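Local coordinates for protein oxidase/hydroxylase (Streptomyces hygroscopicus subsp. hygroscopicus, PDB 4XCB) that binds nickel, 2-oxoglutarate and a hygromycin B variant, and is probably a 2-oxoglutarate-dependent dioxygenase linked to oxidative cyclisation in orthosomycin biosynthesis, at residues 117-122 and 251-256; 160-165 and 205-210; 101-106 and 179-184. One frame throughout, in Å; residues are numbered along the deposited sequence.

Contact 1 of 3, residues 117-122 and 251-256; sequences RQVGRD and VDHDVE. With HY0 (hygromycin b variant), chain G.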
# COMPACT_ATOMS: atom_id res chain seq x y z
N ARG A 117 -19.96 -9.83 -10.25
CA ARG A 117 -18.66 -9.18 -10.23
C ARG A 117 -17.52 -10.17 -10.08
O ARG A 117 -17.69 -11.28 -9.58
CB ARG A 117 -18.59 -8.17 -9.07
CG ARG A 117 -18.53 -8.83 -7.71
CD ARG A 117 -18.78 -7.84 -6.59
NE ARG A 117 -20.19 -7.51 -6.49
CZ ARG A 117 -20.67 -6.42 -5.89
NH1 ARG A 117 -19.83 -5.54 -5.34
NH2 ARG A 117 -21.98 -6.20 -5.85
N GLN A 118 -16.35 -9.74 -10.52
CA GLN A 118 -15.13 -10.50 -10.33
C GLN A 118 -14.20 -9.76 -9.36
O GLN A 118 -13.97 -8.56 -9.50
CB GLN A 118 -14.46 -10.71 -11.68
CG GLN A 118 -13.19 -11.47 -11.65
CD GLN A 118 -12.64 -11.64 -13.05
OE1 GLN A 118 -11.97 -10.76 -13.58
NE2 GLN A 118 -12.93 -12.79 -13.65
N VAL A 119 -13.66 -10.45 -8.36
CA VAL A 119 -12.76 -9.80 -7.42
C VAL A 119 -11.36 -10.39 -7.52
O VAL A 119 -11.20 -11.54 -7.96
CB VAL A 119 -13.29 -9.91 -5.96
CG1 VAL A 119 -14.63 -9.20 -5.84
CG2 VAL A 119 -13.44 -11.37 -5.53
N GLY A 120 -10.36 -9.61 -7.14
CA GLY A 120 -8.97 -10.02 -7.27
C GLY A 120 -8.14 -9.93 -6.00
O GLY A 120 -6.91 -9.98 -6.05
N ARG A 121 -8.82 -9.77 -4.87
CA ARG A 121 -8.19 -9.86 -3.56
C ARG A 121 -8.93 -10.89 -2.73
O ARG A 121 -10.17 -10.96 -2.77
CB ARG A 121 -8.20 -8.51 -2.84
CG ARG A 121 -7.20 -7.49 -3.36
CD ARG A 121 -5.85 -7.72 -2.70
NE ARG A 121 -4.77 -6.90 -3.24
CZ ARG A 121 -4.13 -7.17 -4.38
NH1 ARG A 121 -4.49 -8.22 -5.09
NH2 ARG A 121 -3.13 -6.39 -4.79
N ASP A 122 -8.18 -11.70 -1.99
CA ASP A 122 -8.73 -12.63 -1.01
C ASP A 122 -8.25 -12.11 0.33
O ASP A 122 -7.05 -12.17 0.62
CB ASP A 122 -8.25 -14.07 -1.24
CG ASP A 122 -8.91 -15.08 -0.31
OD1 ASP A 122 -9.42 -14.70 0.78
OD2 ASP A 122 -8.93 -16.27 -0.68
N VAL A 251 -13.54 -19.26 0.79
CA VAL A 251 -13.83 -19.42 -0.63
C VAL A 251 -12.60 -19.05 -1.44
O VAL A 251 -12.25 -17.88 -1.55
CB VAL A 251 -15.03 -18.54 -1.07
CG1 VAL A 251 -15.33 -18.77 -2.55
CG2 VAL A 251 -16.26 -18.81 -0.22
N ASP A 252 -11.94 -20.06 -1.99
CA ASP A 252 -10.68 -19.81 -2.68
C ASP A 252 -10.87 -19.17 -4.04
O ASP A 252 -11.86 -19.42 -4.74
CB ASP A 252 -9.88 -21.11 -2.85
CG ASP A 252 -9.40 -21.69 -1.52
OD1 ASP A 252 -9.52 -21.02 -0.47
OD2 ASP A 252 -8.86 -22.82 -1.53
N HIS A 253 -9.91 -18.34 -4.41
CA HIS A 253 -9.83 -17.79 -5.76
C HIS A 253 -9.23 -18.86 -6.67
O HIS A 253 -9.01 -19.97 -6.22
CB HIS A 253 -9.01 -16.49 -5.74
CG HIS A 253 -9.67 -15.37 -4.99
ND1 HIS A 253 -9.59 -14.05 -5.39
CD2 HIS A 253 -10.44 -15.39 -3.88
CE1 HIS A 253 -10.29 -13.31 -4.55
NE2 HIS A 253 -10.80 -14.09 -3.62
N ASP A 254 -9.01 -18.54 -7.95
CA ASP A 254 -8.57 -19.55 -8.92
C ASP A 254 -7.40 -20.36 -8.39
O ASP A 254 -6.45 -19.79 -7.88
CB ASP A 254 -8.14 -18.92 -10.25
CG ASP A 254 -9.28 -18.30 -11.05
OD1 ASP A 254 -10.46 -18.57 -10.76
OD2 ASP A 254 -8.97 -17.53 -12.00
N VAL A 255 -7.47 -21.68 -8.52
CA VAL A 255 -6.32 -22.56 -8.29
C VAL A 255 -6.19 -23.48 -9.51
O VAL A 255 -7.17 -23.67 -10.23
CB VAL A 255 -6.46 -23.39 -7.00
CG1 VAL A 255 -6.54 -22.48 -5.77
CG2 VAL A 255 -7.69 -24.28 -7.07
N GLU A 256 -5.01 -24.06 -9.72
CA GLU A 256 -4.84 -24.90 -10.91
C GLU A 256 -5.81 -26.07 -10.96
O GLU A 256 -6.21 -26.48 -12.05
CB GLU A 256 -3.42 -25.42 -10.99
CG GLU A 256 -2.49 -24.43 -11.64
CD GLU A 256 -1.14 -25.02 -11.96
OE1 GLU A 256 -0.68 -25.90 -11.21
OE2 GLU A 256 -0.53 -24.58 -12.97
C1 HY0 G . -10.10 -25.29 -3.48
C2 HY0 G . -11.06 -25.42 -4.65
C3 HY0 G . -11.99 -26.60 -4.42
C4 HY0 G . -11.19 -27.89 -4.26
C5 HY0 G . -10.14 -27.76 -3.16
C6 HY0 G . -9.27 -26.55 -3.32
N7 HY0 G . -11.80 -24.23 -4.74
O8 HY0 G . -9.24 -24.22 -3.75
N9 HY0 G . -12.09 -28.94 -3.93
C10 HY0 G . -12.73 -29.41 -5.16
O11 HY0 G . -9.31 -28.90 -3.21
C12 HY0 G . -6.35 -25.74 -1.17
C13 HY0 G . -7.09 -26.18 -2.40
O14 HY0 G . -6.56 -27.34 -2.99
C15 HY0 G . -5.22 -27.14 -3.36
C16 HY0 G . -4.42 -27.16 -2.10
C17 HY0 G . -4.89 -25.94 -1.22
O18 HY0 G . -8.46 -26.42 -2.12
C19 HY0 G . -4.80 -28.28 -4.29
O20 HY0 G . -5.45 -28.10 -5.54
O21 HY0 G . -4.62 -28.34 -1.41
O22 HY0 G . -4.43 -26.12 0.05
C23 HY0 G . -5.58 -26.02 0.92
C24 HY0 G . -5.39 -26.95 2.07
C25 HY0 G . -6.41 -26.63 3.16
C26 HY0 G . -6.38 -25.17 3.54
C27 HY0 G . -6.63 -24.36 2.31
O28 HY0 G . -5.64 -24.69 1.36
O29 HY0 G . -6.78 -26.37 0.11
O30 HY0 G . -5.60 -28.31 1.69
O31 HY0 G . -6.15 -27.47 4.27
O32 HY0 G . -5.12 -24.80 4.11
C33 HY0 G . -6.54 -22.86 2.61
C34 HY0 G . -7.28 -22.08 1.55
O35 HY0 G . -8.68 -22.18 1.71
N36 HY0 G . -5.18 -22.47 2.56
O HOH W 1 -9.72 -18.72 0.73
O HOH W 2 -7.61 -17.57 -2.63
O HOH W 3 -12.21 -15.80 0.17

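Contact 2 of 3, residues 160-165 and 205-210; sequences QGSHKA and EALMHG. With NI (nickel (II) ion), chain E.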
# COMPACT_ATOMS: atom_id res chain seq x y z
N GLN A 160 7.97 -17.25 -7.93
CA GLN A 160 8.71 -16.17 -7.29
C GLN A 160 7.89 -14.89 -7.16
O GLN A 160 7.30 -14.42 -8.14
CB GLN A 160 9.98 -15.89 -8.10
CG GLN A 160 10.92 -14.93 -7.45
CD GLN A 160 12.05 -14.50 -8.36
OE1 GLN A 160 12.59 -13.40 -8.22
NE2 GLN A 160 12.42 -15.37 -9.30
N GLY A 161 7.84 -14.32 -5.96
CA GLY A 161 7.15 -13.07 -5.73
C GLY A 161 5.64 -13.10 -5.87
O GLY A 161 4.98 -12.04 -5.85
N SER A 162 5.06 -14.29 -5.98
CA SER A 162 3.62 -14.40 -6.22
C SER A 162 2.81 -13.96 -5.02
O SER A 162 1.61 -13.72 -5.14
CB SER A 162 3.25 -15.82 -6.60
OG SER A 162 3.81 -16.74 -5.70
N HIS A 163 3.44 -13.87 -3.85
CA HIS A 163 2.73 -13.44 -2.64
C HIS A 163 2.46 -11.94 -2.67
O HIS A 163 1.62 -11.42 -1.91
CB HIS A 163 3.53 -13.84 -1.39
CG HIS A 163 4.87 -13.18 -1.30
ND1 HIS A 163 5.76 -13.15 -2.36
CD2 HIS A 163 5.48 -12.52 -0.28
CE1 HIS A 163 6.85 -12.50 -2.00
NE2 HIS A 163 6.71 -12.11 -0.74
N LYS A 164 3.14 -11.22 -3.56
CA LYS A 164 2.90 -9.78 -3.68
C LYS A 164 2.48 -9.40 -5.11
O LYS A 164 2.55 -8.24 -5.49
CB LYS A 164 4.14 -8.98 -3.26
CG LYS A 164 4.58 -9.21 -1.82
CD LYS A 164 5.74 -8.30 -1.43
CE LYS A 164 6.13 -8.46 0.03
NZ LYS A 164 7.40 -7.71 0.31
N ALA A 165 2.03 -10.40 -5.87
CA ALA A 165 1.62 -10.19 -7.26
C ALA A 165 0.45 -9.23 -7.36
O ALA A 165 -0.51 -9.30 -6.58
CB ALA A 165 1.27 -11.52 -7.92
N GLU A 205 0.46 -17.80 3.13
CA GLU A 205 -0.45 -18.50 2.22
C GLU A 205 -0.82 -17.64 1.01
O GLU A 205 -1.45 -18.13 0.07
CB GLU A 205 -1.71 -18.96 2.97
CG GLU A 205 -1.46 -20.26 3.75
CD GLU A 205 -1.20 -21.45 2.83
OE1 GLU A 205 -2.05 -21.73 1.95
OE2 GLU A 205 -0.15 -22.10 2.98
N ALA A 206 -0.36 -16.40 0.99
CA ALA A 206 -0.49 -15.57 -0.21
C ALA A 206 0.40 -16.07 -1.35
O ALA A 206 0.13 -15.78 -2.52
CB ALA A 206 -0.18 -14.12 0.12
N LEU A 207 1.45 -16.81 -1.01
CA LEU A 207 2.39 -17.31 -2.03
C LEU A 207 1.71 -18.34 -2.91
O LEU A 207 0.99 -19.19 -2.43
CB LEU A 207 3.62 -17.91 -1.35
CG LEU A 207 4.75 -18.31 -2.27
CD1 LEU A 207 5.39 -17.06 -2.85
CD2 LEU A 207 5.75 -19.09 -1.46
N MET A 208 1.93 -18.27 -4.22
CA MET A 208 1.41 -19.29 -5.11
C MET A 208 2.39 -20.44 -5.13
O MET A 208 3.54 -20.24 -5.49
CB MET A 208 1.20 -18.77 -6.53
CG MET A 208 0.64 -19.84 -7.46
SD MET A 208 0.39 -19.25 -9.14
CE MET A 208 -0.93 -18.07 -8.86
N HIS A 209 1.93 -21.61 -4.70
CA HIS A 209 2.83 -22.72 -4.44
C HIS A 209 2.15 -24.06 -4.67
O HIS A 209 0.93 -24.14 -4.84
CB HIS A 209 3.34 -22.63 -3.00
CG HIS A 209 2.27 -22.83 -1.99
ND1 HIS A 209 1.37 -21.83 -1.66
CD2 HIS A 209 1.90 -23.93 -1.29
CE1 HIS A 209 0.52 -22.31 -0.76
NE2 HIS A 209 0.81 -23.57 -0.53
N GLY A 210 2.95 -25.12 -4.67
CA GLY A 210 2.43 -26.46 -4.82
C GLY A 210 3.60 -27.40 -4.70
O GLY A 210 4.59 -27.06 -4.06
NI NI E . -0.49 -25.07 0.13
O HOH W 4 0.28 -24.71 2.25
O HOH W 5 -2.00 -23.95 0.84

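Contact 3 of 3, residues 101-106 and 179-184; sequences VLYLHG and NTSLVD. With NI (nickel (II) ion), chain E; HY0 (hygromycin b variant), chain G; AKG (2-oxoglutaric acid), chain F.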
# COMPACT_ATOMS: atom_id res chain seq x y z
N VAL A 101 0.85 -35.51 -6.88
CA VAL A 101 1.21 -34.16 -7.30
C VAL A 101 0.30 -33.18 -6.56
O VAL A 101 -0.78 -33.55 -6.15
CB VAL A 101 1.04 -33.98 -8.84
CG1 VAL A 101 -0.43 -34.00 -9.22
CG2 VAL A 101 1.72 -32.70 -9.32
N LEU A 102 0.76 -31.94 -6.38
CA LEU A 102 -0.10 -30.90 -5.82
C LEU A 102 0.01 -29.66 -6.69
O LEU A 102 1.04 -28.98 -6.71
CB LEU A 102 0.28 -30.59 -4.37
CG LEU A 102 -0.70 -29.72 -3.58
CD1 LEU A 102 -2.06 -30.37 -3.54
CD2 LEU A 102 -0.18 -29.53 -2.17
N TYR A 103 -1.07 -29.37 -7.41
CA TYR A 103 -1.05 -28.28 -8.37
C TYR A 103 -1.02 -26.93 -7.65
O TYR A 103 -1.38 -26.86 -6.47
CB TYR A 103 -2.27 -28.36 -9.29
CG TYR A 103 -2.31 -29.61 -10.14
CD1 TYR A 103 -1.15 -30.12 -10.71
CD2 TYR A 103 -3.50 -30.29 -10.37
CE1 TYR A 103 -1.18 -31.25 -11.49
CE2 TYR A 103 -3.53 -31.42 -11.15
CZ TYR A 103 -2.37 -31.90 -11.70
OH TYR A 103 -2.38 -33.03 -12.48
N LEU A 104 -0.61 -25.89 -8.36
CA LEU A 104 -0.45 -24.57 -7.77
C LEU A 104 -1.73 -24.03 -7.15
O LEU A 104 -2.84 -24.24 -7.66
CB LEU A 104 0.06 -23.56 -8.80
CG LEU A 104 1.47 -23.86 -9.30
CD1 LEU A 104 1.96 -22.71 -10.21
CD2 LEU A 104 2.42 -24.12 -8.13
N HIS A 105 -1.56 -23.34 -6.03
CA HIS A 105 -2.68 -22.67 -5.35
C HIS A 105 -2.13 -21.47 -4.62
O HIS A 105 -0.92 -21.35 -4.45
CB HIS A 105 -3.40 -23.62 -4.38
CG HIS A 105 -2.48 -24.40 -3.49
ND1 HIS A 105 -1.84 -25.55 -3.89
CD2 HIS A 105 -2.12 -24.21 -2.20
CE1 HIS A 105 -1.12 -26.03 -2.89
NE2 HIS A 105 -1.26 -25.23 -1.86
N GLY A 106 -3.01 -20.58 -4.17
CA GLY A 106 -2.56 -19.33 -3.59
C GLY A 106 -2.27 -18.33 -4.68
O GLY A 106 -2.65 -18.53 -5.83
N ASN A 179 -4.07 -26.14 -20.32
CA ASN A 179 -4.52 -27.00 -19.22
C ASN A 179 -3.47 -28.00 -18.71
O ASN A 179 -3.82 -29.07 -18.22
CB ASN A 179 -5.78 -27.76 -19.64
CG ASN A 179 -5.64 -28.44 -20.99
OD1 ASN A 179 -4.53 -28.68 -21.47
ND2 ASN A 179 -6.77 -28.75 -21.62
N THR A 180 -2.20 -27.64 -18.82
CA THR A 180 -1.12 -28.41 -18.23
C THR A 180 -0.53 -27.63 -17.05
O THR A 180 -0.06 -26.51 -17.22
CB THR A 180 -0.01 -28.72 -19.25
OG1 THR A 180 -0.45 -29.77 -20.13
CG2 THR A 180 1.27 -29.15 -18.56
N SER A 181 -0.57 -28.23 -15.85
CA SER A 181 -0.05 -27.56 -14.65
C SER A 181 1.38 -27.09 -14.81
O SER A 181 2.22 -27.79 -15.37
CB SER A 181 -0.14 -28.47 -13.43
OG SER A 181 0.68 -27.95 -12.39
N LEU A 182 1.65 -25.91 -14.28
CA LEU A 182 2.99 -25.35 -14.31
C LEU A 182 3.98 -26.21 -13.53
O LEU A 182 5.18 -26.12 -13.78
CB LEU A 182 2.98 -23.92 -13.75
CG LEU A 182 2.27 -22.89 -14.63
CD1 LEU A 182 2.18 -21.54 -13.95
CD2 LEU A 182 3.00 -22.75 -15.96
N VAL A 183 3.51 -27.03 -12.59
CA VAL A 183 4.45 -27.86 -11.83
C VAL A 183 4.95 -29.00 -12.71
O VAL A 183 5.97 -29.60 -12.42
CB VAL A 183 3.87 -28.46 -10.52
CG1 VAL A 183 3.17 -27.38 -9.70
CG2 VAL A 183 2.93 -29.60 -10.79
N ASP A 184 4.21 -29.28 -13.78
CA ASP A 184 4.64 -30.29 -14.76
C ASP A 184 5.40 -29.68 -15.93
O ASP A 184 6.41 -30.23 -16.38
CB ASP A 184 3.44 -31.07 -15.29
CG ASP A 184 2.90 -32.07 -14.30
OD1 ASP A 184 3.71 -32.69 -13.58
OD2 ASP A 184 1.67 -32.25 -14.25
NI NI E . -0.49 -25.07 0.13
C1 HY0 G . -10.10 -25.29 -3.48
C2 HY0 G . -11.06 -25.42 -4.65
C3 HY0 G . -11.99 -26.60 -4.42
C4 HY0 G . -11.19 -27.89 -4.26
C5 HY0 G . -10.14 -27.76 -3.16
C6 HY0 G . -9.27 -26.55 -3.32
N7 HY0 G . -11.80 -24.23 -4.74
O8 HY0 G . -9.24 -24.22 -3.75
N9 HY0 G . -12.09 -28.94 -3.93
C10 HY0 G . -12.73 -29.41 -5.16
O11 HY0 G . -9.31 -28.90 -3.21
C12 HY0 G . -6.35 -25.74 -1.17
C13 HY0 G . -7.09 -26.18 -2.40
O14 HY0 G . -6.56 -27.34 -2.99
C15 HY0 G . -5.22 -27.14 -3.36
C16 HY0 G . -4.42 -27.16 -2.10
C17 HY0 G . -4.89 -25.94 -1.22
O18 HY0 G . -8.46 -26.42 -2.12
C19 HY0 G . -4.80 -28.28 -4.29
O20 HY0 G . -5.45 -28.10 -5.54
O21 HY0 G . -4.62 -28.34 -1.41
O22 HY0 G . -4.43 -26.12 0.05
C23 HY0 G . -5.58 -26.02 0.92
C24 HY0 G . -5.39 -26.95 2.07
C25 HY0 G . -6.41 -26.63 3.16
C26 HY0 G . -6.38 -25.17 3.54
C27 HY0 G . -6.63 -24.36 2.31
O28 HY0 G . -5.64 -24.69 1.36
O29 HY0 G . -6.78 -26.37 0.11
O30 HY0 G . -5.60 -28.31 1.69
O31 HY0 G . -6.15 -27.47 4.27
O32 HY0 G . -5.12 -24.80 4.11
C33 HY0 G . -6.54 -22.86 2.61
C34 HY0 G . -7.28 -22.08 1.55
O35 HY0 G . -8.68 -22.18 1.71
N36 HY0 G . -5.18 -22.47 2.56
C1 AKG F . -0.61 -27.55 1.29
O1 AKG F . -1.41 -26.59 1.07
O2 AKG F . -0.96 -28.54 2.01
C2 AKG F . 0.78 -27.52 0.71
O5 AKG F . 1.11 -26.50 0.13
C3 AKG F . 1.68 -28.74 0.82
C4 AKG F . 3.15 -28.42 0.67
C5 AKG F . 3.94 -29.70 0.50
O3 AKG F . 5.20 -29.67 0.50
O4 AKG F . 3.33 -30.80 0.37
O HOH W 4 0.28 -24.71 2.25
O HOH W 5 -2.00 -23.95 0.84

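Contact 1 of 3, residues 117-122 and 251-256
His253 reaches from the loop 251-256 into the bend after strand 118-119. Its CB points toward 117-122, and chi1 of -67° sets CG anti to the carbonyl carbon. From CG one branch runs to CD2, which lies 3.6 Å from Asp122 OD2. The other starts with ND1, hydrogen-bonded to Glu110 O. CE1, next round the ring, meets Arg121 O edge-on at 3.0 Å, while Val119 CG2 touches it obliquely at 3.8 Å. At the tip, NE2 has Asp122 CB 3.5 Å away, part of a CH-pi contact over one face, with the carboxylate plane only 17° from that of the ring. An alanine here would remove the imidazole and would probably loosen the packing around Asp122 and lose the tie to Glu110. The loop follows the last strand of the double-stranded beta-helix and lines the hygromycin pocket: Asp252 OD1 accepts from HY0 O35 at 2.6 Å and OD2 from O8 at 2.7 Å. Asp122 OD2 accepts hydrogen bonds from waters 1 and 2; water 1 also donates to Asp252 OD1, and water 2 accepts from His253 N. Asp122 OD1 is hydrogen-bonded to Ser124 OG and accepts from water 3, which also donates to Val251 O.

Contact 2 of 3, residues 160-165 and 205-210
Two loops of the double-stranded beta-helix lie against each other here, the one leaving strand 156-159 and the one entering strand 209-211, the latter segment carrying the nickel ligand His209 and Glu205, an iron-binding residue of this protein. The packing is tightest at Ser162. Its OG, set between the backbone N and the carbonyl carbon (chi1 49°), accepts the N-H of Met208 at 2.8 Å and is also bonded to Val159 O, so two backbone groups grip one buried hydroxyl. Leu207 CD1 presses on the same oxygen at 3.3 Å, and the Met208 CB lies beside it. Next to it the backbones nearly touch: His163 CA directs its hydrogen at Ala206 O, an almost straight C-H...O contact of 161°, and His163 CB rests on Leu207 N. The His163 ring itself turns off, crossing Leu207 obliquely. Lys164 CG covers the centre of one of its faces and NE2 is bonded to Asp16 O, whereas ND1 is buried with no partner in the model.

Beyond Ala206 the two segments part: Glu205 and His209 touch nothing of 160-165 and turn to the buried metal, which Glu205 reaches here through the metal-bound waters 4 and 5. His209, by contrast, binds it directly, NE2 to NI 2.1 Å. Its ring rotation is fixed by ND1, which donates to Leu207 O at 2.8 Å with the oxygen lying in the ring plane. Water 4 donates to Glu205 OE2 across 2.7 Å.

Contact 3 of 3, residues 101-106 and 179-184
No hydrogen bond passes directly between these segments; the Glu256 carboxylate spans them, its OE1 bonded to Leu104 N and Ser181 OG and its OE2 to Leu182 N. Ser181 is the N-cap of the short helix 182-185. With OG anti to its own backbone N (chi1 164°), the side chain accepts Val183 N at 3.0 Å and at the same time lies against the Tyr103 ring, OG 3.3 Å from CD1 on an oblique approach. Val183 CG2 and Asp184 OD2 meet that ring at its edge; the Asp184 carboxylate is paired with Arg213. The rest is apolar. Val183 puts CG2 on Val101 CG2 at 3.6 Å and CG1 on Leu104 CD2, the side chains of Leu104 and Val183 sliding past each other in opposite directions. Leu104 CD1 reaches Leu182 CB, the two leucines crossing at about a right angle.

Strand 102-105 is an outer strand, within this chain, of the four-stranded sheet of the double-stranded beta-helix. While Leu104 faces the helix, Leu102 and His105 serve the active site. Leu102 touches both ligands, CD1 on HY0 C19 at 3.5 Å and CD2 on AKG C3. The His105 ring is held by ND1, which donates to Tyr103 O at 2.9 Å in the carbonyl plane, and its NE2 is 2.1 Å from NI. HY0 C16 sits over the ring centre, 3.4 Å above the plane, and 2-oxoglutarate chelates the same nickel through AKG O1 and O5.

The contacts lie near one active site, with centres about 14 Å (contacts 1 and 2), 16 Å (1 and 3) and 13 Å (2 and 3) apart. Along the chain the order is 101-106, 117-122, 160-165, 179-184, 205-210, 251-256, so contact 2 nests within the loop closed by contact 1 and contact 3 crosses both. Contacts 2 and 3 share a sheet through the neighbouring strands 102-105 and 209-211, and each gives one histidine to nickel. Contact 1 joins contact 3 through Glu256, and both touch the hygromycin variant. Of the six segments, 101-106, 205-210 and 251-256 supply metal- and ligand-site residues, and the other three pack against them.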